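PDB 1ZJJ: uncharacterized protein from Pyrococcus horikoshii, which is a magnesium-binding protein of the haloacid dehalogenase superfamily and probably acts as a phosphatase. Local coordinates for residues G70-L75 and I183-P188; R74-K79 and N189-E194. One frame throughout, in Å; residues are numbered along the deposited sequence.

Contact 1 of 2, residues G70-L75 and I183-P188; sequences GLATRL and IIIGKP
The backbones of Thr73, in helix 69-80, and Ile185, just past the end of strand 183-184, come within 6.0 Å of each other measured CA to CA, and the two segments approach most closely there. Ile185 is the one residue of 183-188 with an appreciable share in the contact: its CB points at the helix and its two branches fall on two neighbouring helix residues. CG2 lies 3.7 Å from Ala72 CB, an apolar methyl-to-methyl contact, and also rests against Thr73. CG1 lies against the threonine alone and sits 3.4 Å from Thr73 OG1, while the Ile185 branch point CB is 3.6 Å from that same OG1. Ile185 CG2 completes the set at 3.7 Å from Thr73 OG1. The hydroxyl oxygen therefore rests against the fork of the isoleucine, and the two side chains cross at about a right angle.

The first torsion of Thr73 (chi1 -63°) sets OG1 beside the backbone N and anti to the carbonyl carbon, and from there it hydrogen-bonds to the carbonyl oxygen of Ser69, one turn earlier in the helix. The polar end is thus served within the helix, and what it offers Ile185 is van der Waals contact. Around this point Ile149 of strand 147-150 touches both Thr73 and Ile185, and Pro191 of helix 190-199 packs on Ile185.

All three touching residues are buried, yet the segments bury just 130 Å² between them, both sides summed. The join between the helix and the outgoing end of the strand is accordingly one of van der Waals contact, with the one polar side-chain atom in it, Thr73 OG1, satisfied by a local backbone carbonyl instead of a partner across the interface.

Contact 2 of 2, residues R74-K79 and N189-E194; sequences RLYMSK and NEPMYE
Charge pairing accounts for the shortest approach here: Lys79 NZ donates to Glu194 OE2 at 2.9 Å, a hydrogen bond that is also a salt bridge. The two side chains arrive from opposite directions, each with CG anti to its backbone N (chi1 -174° for Lys79), as extended chains that reach across between the helices. The ammonium comes to OE2 from above the carboxylate plane, 42° out of it. Lys79 CD also lies 3.5 Å from Glu194 OE2, which brings the aliphatic part of the lysine close to the same oxygen. The other carboxylate oxygen, OE1, is hydrogen-bonded to NE2 of His80, the residue directly after Lys79; helix 69-80 thus holds both oxygens, which probably restricts rotation of the carboxylate. Lys79 is exposed, which puts the ion pair at the outer side of the contact.

Apolar packing lies further in. Tyr76 CD1 is 4.0 Å from Pro191 CB, the ring and the proline lying side by side and pointing the same way, with an oblique approach to the ring. Tyr76 continues onto Ile183 and Ile185, and its ring meets that of His80.

Between the two, Glu194 OE1 lies at the edge of the Tyr76 ring, near its plane, 4.3 Å from CD1, a loose contact.

The axes of segments 74-79 and 190-194 pass 9.9 Å apart at 89°, almost perpendicular, and Pro191 in the first turn of its helix is the residue that faces Tyr76. This is a near-orthogonal helix-helix crossing with a tyrosine-proline contact and a salt bridge at its exposed side, set between the helix following strand 66-68, an edge strand of the six-stranded parallel sheet of the HAD-type core, and the helix leading into strand 204-209 of that sheet.

Contacts 1 and 2 are neighbours, with centres about 5 Å apart, and both lie on helix 69-80. That helix supplies the first segment of each, and the two segments overlap at Arg74 and Leu75. More than 100 residues later the chain returns, first through strand 183-184, an edge of the four-stranded parallel sheet, and its exit loop, then directly into helix 190-199. The two contacts also touch each other: Ala72 CB lies 3.5 Å from Met192 SD. Helix 69-80 is therefore packed where the chain passes from the smaller sheet back to the six-stranded one, joining the two parts of the fold away from the magnesium site.

Contact 1 of 2, residues G70-L75 and I183-P188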
ATOM      1  N   GLY B  70     -11.225  -7.041 -15.138  1.00 15.57           N
ATOM      2  CA  GLY B  70     -11.488  -5.796 -15.843  1.00 15.50           C
ATOM      3  C   GLY B  70     -12.867  -5.793 -16.473  1.00 14.05           C
ATOM      4  O   GLY B  70     -13.581  -4.792 -16.433  1.00 17.42           O
ATOM      5  N   LEU B  71     -13.240  -6.918 -17.071  1.00 14.55           N
ATOM      6  CA  LEU B  71     -14.546  -6.961 -17.686  1.00 15.68           C
ATOM      7  C   LEU B  71     -15.612  -6.997 -16.608  1.00 16.55           C
ATOM      8  O   LEU B  71     -16.645  -6.346 -16.697  1.00 17.81           O
ATOM      9  CB  LEU B  71     -14.630  -8.223 -18.545  1.00 15.64           C
ATOM     10  CG  LEU B  71     -16.067  -8.570 -18.938  1.00 19.22           C
ATOM     11  CD1 LEU B  71     -16.623  -7.627 -20.007  1.00 18.42           C
ATOM     12  CD2 LEU B  71     -16.202  -9.984 -19.504  1.00 19.15           C
ATOM     13  N   ALA B  72     -15.370  -7.722 -15.520  1.00 15.79           N
ATOM     14  CA  ALA B  72     -16.305  -7.746 -14.398  1.00 14.65           C
ATOM     15  C   ALA B  72     -16.472  -6.344 -13.803  1.00 15.72           C
ATOM     16  O   ALA B  72     -17.566  -5.970 -13.369  1.00 15.14           O
ATOM     17  CB  ALA B  72     -15.805  -8.720 -13.321  1.00 14.82           C
ATOM     18  N   THR B  73     -15.385  -5.575 -13.778  1.00 15.20           N
ATOM     19  CA  THR B  73     -15.426  -4.220 -13.239  1.00 15.23           C
ATOM     20  C   THR B  73     -16.321  -3.336 -14.111  1.00 15.75           C
ATOM     21  O   THR B  73     -17.162  -2.604 -13.596  1.00 16.10           O
ATOM     22  CB  THR B  73     -14.001  -3.612 -13.146  1.00 15.71           C
ATOM     23  OG1 THR B  73     -13.210  -4.392 -12.238  1.00 14.40           O
ATOM     24  CG2 THR B  73     -14.056  -2.183 -12.640  1.00 15.97           C
ATOM     25  N   ARG B  74     -16.139  -3.406 -15.428  1.00 16.62           N
ATOM     26  CA  ARG B  74     -16.967  -2.624 -16.343  1.00 16.57           C
ATOM     27  C   ARG B  74     -18.435  -2.995 -16.155  1.00 17.11           C
ATOM     28  O   ARG B  74     -19.293  -2.121 -16.043  1.00 15.74           O
ATOM     29  CB  ARG B  74     -16.560  -2.871 -17.804  1.00 17.85           C
ATOM     30  CG  ARG B  74     -17.618  -2.428 -18.829  1.00 20.17           C
ATOM     31  CD  ARG B  74     -17.058  -2.293 -20.258  1.00 20.43           C
ATOM     32  NE  ARG B  74     -16.681  -3.558 -20.895  1.00 20.90           N
ATOM     33  CZ  ARG B  74     -17.540  -4.476 -21.339  1.00 24.52           C
ATOM     34  NH1 ARG B  74     -18.850  -4.293 -21.222  1.00 26.17           N
ATOM     35  NH2 ARG B  74     -17.090  -5.580 -21.920  1.00 25.51           N
ATOM     36  N   LEU B  75     -18.722  -4.296 -16.117  1.00 15.92           N
ATOM     37  CA  LEU B  75     -20.094  -4.772 -15.945  1.00 17.45           C
ATOM     38  C   LEU B  75     -20.695  -4.315 -14.614  1.00 17.30           C
ATOM     39  O   LEU B  75     -21.880  -3.972 -14.540  1.00 18.28           O
ATOM     40  CB  LEU B  75     -20.146  -6.302 -16.053  1.00 17.21           C
ATOM     41  CG  LEU B  75     -19.718  -6.888 -17.408  1.00 19.71           C
ATOM     42  CD1 LEU B  75     -19.760  -8.403 -17.357  1.00 19.74           C
ATOM     43  CD2 LEU B  75     -20.637  -6.373 -18.508  1.00 19.00           C
ATOM     44  N   ILE B 183     -14.218  -0.854  -3.099  1.00 17.89           N
ATOM     45  CA  ILE B 183     -15.186  -1.838  -3.555  1.00 17.65           C
ATOM     46  C   ILE B 183     -14.325  -2.757  -4.423  1.00 17.97           C
ATOM     47  O   ILE B 183     -13.864  -2.348  -5.489  1.00 16.61           O
ATOM     48  CB  ILE B 183     -16.277  -1.176  -4.403  1.00 17.05           C
ATOM     49  CG1 ILE B 183     -17.131  -0.270  -3.516  1.00 20.34           C
ATOM     50  CG2 ILE B 183     -17.141  -2.226  -5.070  1.00 18.80           C
ATOM     51  CD1 ILE B 183     -18.155   0.534  -4.275  1.00 18.82           C
ATOM     52  N   ILE B 184     -14.069  -3.976  -3.949  1.00 18.73           N
ATOM     53  CA  ILE B 184     -13.241  -4.919  -4.702  1.00 18.48           C
ATOM     54  C   ILE B 184     -14.112  -5.806  -5.580  1.00 17.76           C
ATOM     55  O   ILE B 184     -15.019  -6.485  -5.100  1.00 17.66           O
ATOM     56  CB  ILE B 184     -12.376  -5.806  -3.765  1.00 20.00           C
ATOM     57  CG1 ILE B 184     -11.512  -4.927  -2.852  1.00 21.51           C
ATOM     58  CG2 ILE B 184     -11.474  -6.715  -4.601  1.00 18.48           C
ATOM     59  CD1 ILE B 184     -10.536  -4.043  -3.584  1.00 22.36           C
ATOM     60  N   ILE B 185     -13.809  -5.812  -6.869  1.00 15.22           N
ATOM     61  CA  ILE B 185     -14.593  -6.568  -7.835  1.00 15.03           C
ATOM     62  C   ILE B 185     -14.343  -8.074  -7.941  1.00 16.80           C
ATOM     63  O   ILE B 185     -15.288  -8.871  -7.873  1.00 17.35           O
ATOM     64  CB  ILE B 185     -14.426  -5.944  -9.246  1.00 16.45           C
ATOM     65  CG1 ILE B 185     -14.781  -4.455  -9.202  1.00 15.73           C
ATOM     66  CG2 ILE B 185     -15.316  -6.670 -10.255  1.00 15.33           C
ATOM     67  CD1 ILE B 185     -16.191  -4.175  -8.732  1.00 15.77           C
ATOM     68  N   GLY B 186     -13.077  -8.457  -8.095  1.00 15.50           N
ATOM     69  CA  GLY B 186     -12.728  -9.853  -8.289  1.00 17.71           C
ATOM     70  C   GLY B 186     -12.863 -10.836  -7.143  1.00 18.67           C
ATOM     71  O   GLY B 186     -13.250 -10.476  -6.031  1.00 18.90           O
ATOM     72  N   LYS B 187     -12.549 -12.095  -7.442  1.00 18.47           N
ATOM     73  CA  LYS B 187     -12.600 -13.178  -6.463  1.00 18.57           C
ATOM     74  C   LYS B 187     -11.820 -12.746  -5.227  1.00 18.07           C
ATOM     75  O   LYS B 187     -10.753 -12.144  -5.347  1.00 18.52           O
ATOM     76  CB  LYS B 187     -11.959 -14.439  -7.047  1.00 16.99           C
ATOM     77  CG  LYS B 187     -12.606 -14.932  -8.332  1.00 17.81           C
ATOM     78  CD  LYS B 187     -11.780 -16.039  -8.982  1.00 16.86           C
ATOM     79  CE  LYS B 187     -10.441 -15.502  -9.477  1.00 19.55           C
ATOM     80  NZ  LYS B 187      -9.620 -16.588 -10.060  1.00 19.53           N
ATOM     81  N   PRO B 188     -12.302 -13.107  -4.025  1.00 19.58           N
ATOM     82  CA  PRO B 188     -13.508 -13.885  -3.714  1.00 18.87           C
ATOM     83  C   PRO B 188     -14.730 -13.012  -3.456  1.00 20.72           C
ATOM     84  O   PRO B 188     -15.599 -13.365  -2.654  1.00 21.12           O
ATOM     85  CB  PRO B 188     -13.092 -14.630  -2.460  1.00 20.38           C
ATOM     86  CG  PRO B 188     -12.382 -13.544  -1.711  1.00 19.05           C
ATOM     87  CD  PRO B 188     -11.505 -12.903  -2.801  1.00 21.21           C
TER

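Contact 2 of 2, residues R74-K79 and N189-E194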
ATOM      1  N   ARG B  74     -16.139  -3.406 -15.428  1.00 16.62           N
ATOM      2  CA  ARG B  74     -16.967  -2.624 -16.343  1.00 16.57           C
ATOM      3  C   ARG B  74     -18.435  -2.995 -16.155  1.00 17.11           C
ATOM      4  O   ARG B  74     -19.293  -2.121 -16.043  1.00 15.74           O
ATOM      5  CB  ARG B  74     -16.560  -2.871 -17.804  1.00 17.85           C
ATOM      6  CG  ARG B  74     -17.618  -2.428 -18.829  1.00 20.17           C
ATOM      7  CD  ARG B  74     -17.058  -2.293 -20.258  1.00 20.43           C
ATOM      8  NE  ARG B  74     -16.681  -3.558 -20.895  1.00 20.90           N
ATOM      9  CZ  ARG B  74     -17.540  -4.476 -21.339  1.00 24.52           C
ATOM     10  NH1 ARG B  74     -18.850  -4.293 -21.222  1.00 26.17           N
ATOM     11  NH2 ARG B  74     -17.090  -5.580 -21.920  1.00 25.51           N
ATOM     12  N   LEU B  75     -18.722  -4.296 -16.117  1.00 15.92           N
ATOM     13  CA  LEU B  75     -20.094  -4.772 -15.945  1.00 17.45           C
ATOM     14  C   LEU B  75     -20.695  -4.315 -14.614  1.00 17.30           C
ATOM     15  O   LEU B  75     -21.880  -3.972 -14.540  1.00 18.28           O
ATOM     16  CB  LEU B  75     -20.146  -6.302 -16.053  1.00 17.21           C
ATOM     17  CG  LEU B  75     -19.718  -6.888 -17.408  1.00 19.71           C
ATOM     18  CD1 LEU B  75     -19.760  -8.403 -17.357  1.00 19.74           C
ATOM     19  CD2 LEU B  75     -20.637  -6.373 -18.508  1.00 19.00           C
ATOM     20  N   TYR B  76     -19.882  -4.311 -13.564  1.00 17.58           N
ATOM     21  CA  TYR B  76     -20.354  -3.868 -12.258  1.00 17.74           C
ATOM     22  C   TYR B  76     -20.717  -2.378 -12.316  1.00 17.17           C
ATOM     23  O   TYR B  76     -21.792  -1.969 -11.873  1.00 15.68           O
ATOM     24  CB  TYR B  76     -19.273  -4.080 -11.194  1.00 17.31           C
ATOM     25  CG  TYR B  76     -19.649  -3.477  -9.864  1.00 17.72           C
ATOM     26  CD1 TYR B  76     -20.555  -4.117  -9.015  1.00 17.01           C
ATOM     27  CD2 TYR B  76     -19.170  -2.222  -9.491  1.00 19.19           C
ATOM     28  CE1 TYR B  76     -20.978  -3.514  -7.832  1.00 19.13           C
ATOM     29  CE2 TYR B  76     -19.585  -1.611  -8.315  1.00 17.47           C
ATOM     30  CZ  TYR B  76     -20.490  -2.260  -7.493  1.00 18.98           C
ATOM     31  OH  TYR B  76     -20.913  -1.641  -6.340  1.00 20.97           O
ATOM     32  N   MET B  77     -19.803  -1.574 -12.857  1.00 16.79           N
ATOM     33  CA  MET B  77     -20.009  -0.134 -12.972  1.00 17.53           C
ATOM     34  C   MET B  77     -21.263   0.186 -13.785  1.00 17.75           C
ATOM     35  O   MET B  77     -22.080   1.009 -13.383  1.00 18.24           O
ATOM     36  CB  MET B  77     -18.780   0.519 -13.614  1.00 16.51           C
ATOM     37  CG  MET B  77     -17.526   0.386 -12.760  1.00 17.83           C
ATOM     38  SD  MET B  77     -16.013   0.915 -13.579  1.00 17.23           S
ATOM     39  CE  MET B  77     -16.132   2.688 -13.336  1.00 19.94           C
ATOM     40  N   SER B  78     -21.412  -0.479 -14.924  1.00 18.44           N
ATOM     41  CA  SER B  78     -22.558  -0.264 -15.788  1.00 19.68           C
ATOM     42  C   SER B  78     -23.884  -0.563 -15.084  1.00 21.84           C
ATOM     43  O   SER B  78     -24.857   0.187 -15.212  1.00 19.00           O
ATOM     44  CB  SER B  78     -22.430  -1.141 -17.033  1.00 21.42           C
ATOM     45  OG  SER B  78     -23.381  -0.774 -18.012  1.00 26.52           O
ATOM     46  N   LYS B  79     -23.911  -1.655 -14.331  1.00 22.55           N
ATOM     47  CA  LYS B  79     -25.115  -2.080 -13.633  1.00 24.25           C
ATOM     48  C   LYS B  79     -25.447  -1.374 -12.324  1.00 24.82           C
ATOM     49  O   LYS B  79     -26.621  -1.157 -12.027  1.00 26.35           O
ATOM     50  CB  LYS B  79     -25.039  -3.586 -13.360  1.00 24.73           C
ATOM     51  CG  LYS B  79     -26.296  -4.175 -12.754  1.00 26.07           C
ATOM     52  CD  LYS B  79     -26.166  -5.682 -12.586  1.00 26.95           C
ATOM     53  CE  LYS B  79     -27.526  -6.303 -12.330  1.00 29.38           C
ATOM     54  NZ  LYS B  79     -27.441  -7.749 -11.983  1.00 28.34           N
ATOM     55  N   ASN B 189     -14.805 -11.880  -4.144  1.00 19.85           N
ATOM     56  CA  ASN B 189     -15.902 -10.951  -3.948  1.00 20.58           C
ATOM     57  C   ASN B 189     -17.154 -11.189  -4.781  1.00 21.76           C
ATOM     58  O   ASN B 189     -17.123 -11.822  -5.833  1.00 21.01           O
ATOM     59  CB  ASN B 189     -15.381  -9.529  -4.141  1.00 21.39           C
ATOM     60  CG  ASN B 189     -14.356  -9.154  -3.087  1.00 24.49           C
ATOM     61  OD1 ASN B 189     -14.713  -8.825  -1.958  1.00 26.24           O
ATOM     62  ND2 ASN B 189     -13.080  -9.229  -3.440  1.00 23.43           N
ATOM     63  N   GLU B 190     -18.259 -10.650  -4.283  1.00 21.69           N
ATOM     64  CA  GLU B 190     -19.575 -10.791  -4.881  1.00 23.58           C
ATOM     65  C   GLU B 190     -19.772 -10.234  -6.300  1.00 21.70           C
ATOM     66  O   GLU B 190     -20.482 -10.834  -7.103  1.00 20.86           O
ATOM     67  CB  GLU B 190     -20.597 -10.202  -3.904  1.00 27.80           C
ATOM     68  CG  GLU B 190     -22.044 -10.488  -4.219  1.00 30.62           C
ATOM     69  CD  GLU B 190     -22.556  -9.628  -5.342  1.00 35.55           C
ATOM     70  OE1 GLU B 190     -21.994  -8.529  -5.529  1.00 37.18           O
ATOM     71  OE2 GLU B 190     -23.521 -10.032  -6.027  1.00 37.37           O
ATOM     72  N   PRO B 191     -19.158  -9.084  -6.631  1.00 20.63           N
ATOM     73  CA  PRO B 191     -19.346  -8.555  -7.988  1.00 19.60           C
ATOM     74  C   PRO B 191     -18.931  -9.563  -9.064  1.00 18.68           C
ATOM     75  O   PRO B 191     -19.557  -9.652 -10.126  1.00 17.97           O
ATOM     76  CB  PRO B 191     -18.454  -7.311  -8.001  1.00 19.98           C
ATOM     77  CG  PRO B 191     -18.510  -6.853  -6.570  1.00 20.53           C
ATOM     78  CD  PRO B 191     -18.353  -8.156  -5.817  1.00 20.02           C
ATOM     79  N   MET B 192     -17.872 -10.319  -8.784  1.00 18.33           N
ATOM     80  CA  MET B 192     -17.375 -11.315  -9.730  1.00 19.01           C
ATOM     81  C   MET B 192     -18.394 -12.441  -9.855  1.00 19.85           C
ATOM     82  O   MET B 192     -18.633 -12.956 -10.944  1.00 19.00           O
ATOM     83  CB  MET B 192     -16.038 -11.888  -9.255  1.00 20.23           C
ATOM     84  CG  MET B 192     -15.246 -12.587 -10.345  1.00 21.87           C
ATOM     85  SD  MET B 192     -14.562 -11.394 -11.519  1.00 26.16           S
ATOM     86  CE  MET B 192     -12.870 -11.901 -11.560  1.00 20.89           C
ATOM     87  N   TYR B 193     -18.992 -12.823  -8.730  1.00 20.47           N
ATOM     88  CA  TYR B 193     -19.994 -13.886  -8.731  1.00 21.22           C
ATOM     89  C   TYR B 193     -21.210 -13.421  -9.517  1.00 20.57           C
ATOM     90  O   TYR B 193     -21.825 -14.193 -10.245  1.00 20.47           O
ATOM     91  CB  TYR B 193     -20.425 -14.236  -7.304  1.00 22.27           C
ATOM     92  CG  TYR B 193     -21.442 -15.359  -7.244  1.00 25.45           C
ATOM     93  CD1 TYR B 193     -21.081 -16.670  -7.560  1.00 24.48           C
ATOM     94  CD2 TYR B 193     -22.771 -15.105  -6.907  1.00 26.24           C
ATOM     95  CE1 TYR B 193     -22.019 -17.697  -7.546  1.00 26.67           C
ATOM     96  CE2 TYR B 193     -23.718 -16.128  -6.887  1.00 27.39           C
ATOM     97  CZ  TYR B 193     -23.336 -17.418  -7.211  1.00 25.79           C
ATOM     98  OH  TYR B 193     -24.272 -18.423  -7.228  1.00 27.13           O
ATOM     99  N   GLU B 194     -21.553 -12.146  -9.363  1.00 21.68           N
ATOM    100  CA  GLU B 194     -22.695 -11.590 -10.070  1.00 21.66           C
ATOM    101  C   GLU B 194     -22.491 -11.750 -11.568  1.00 20.82           C
ATOM    102  O   GLU B 194     -23.431 -12.047 -12.297  1.00 19.79           O
ATOM    103  CB  GLU B 194     -22.886 -10.114  -9.705  1.00 22.21           C
ATOM    104  CG  GLU B 194     -23.969  -9.426 -10.507  1.00 25.17           C
ATOM    105  CD  GLU B 194     -24.304  -8.043  -9.978  1.00 27.07           C
ATOM    106  OE1 GLU B 194     -23.371  -7.275  -9.671  1.00 26.62           O
ATOM    107  OE2 GLU B 194     -25.504  -7.720  -9.880  1.00 29.46           O
TER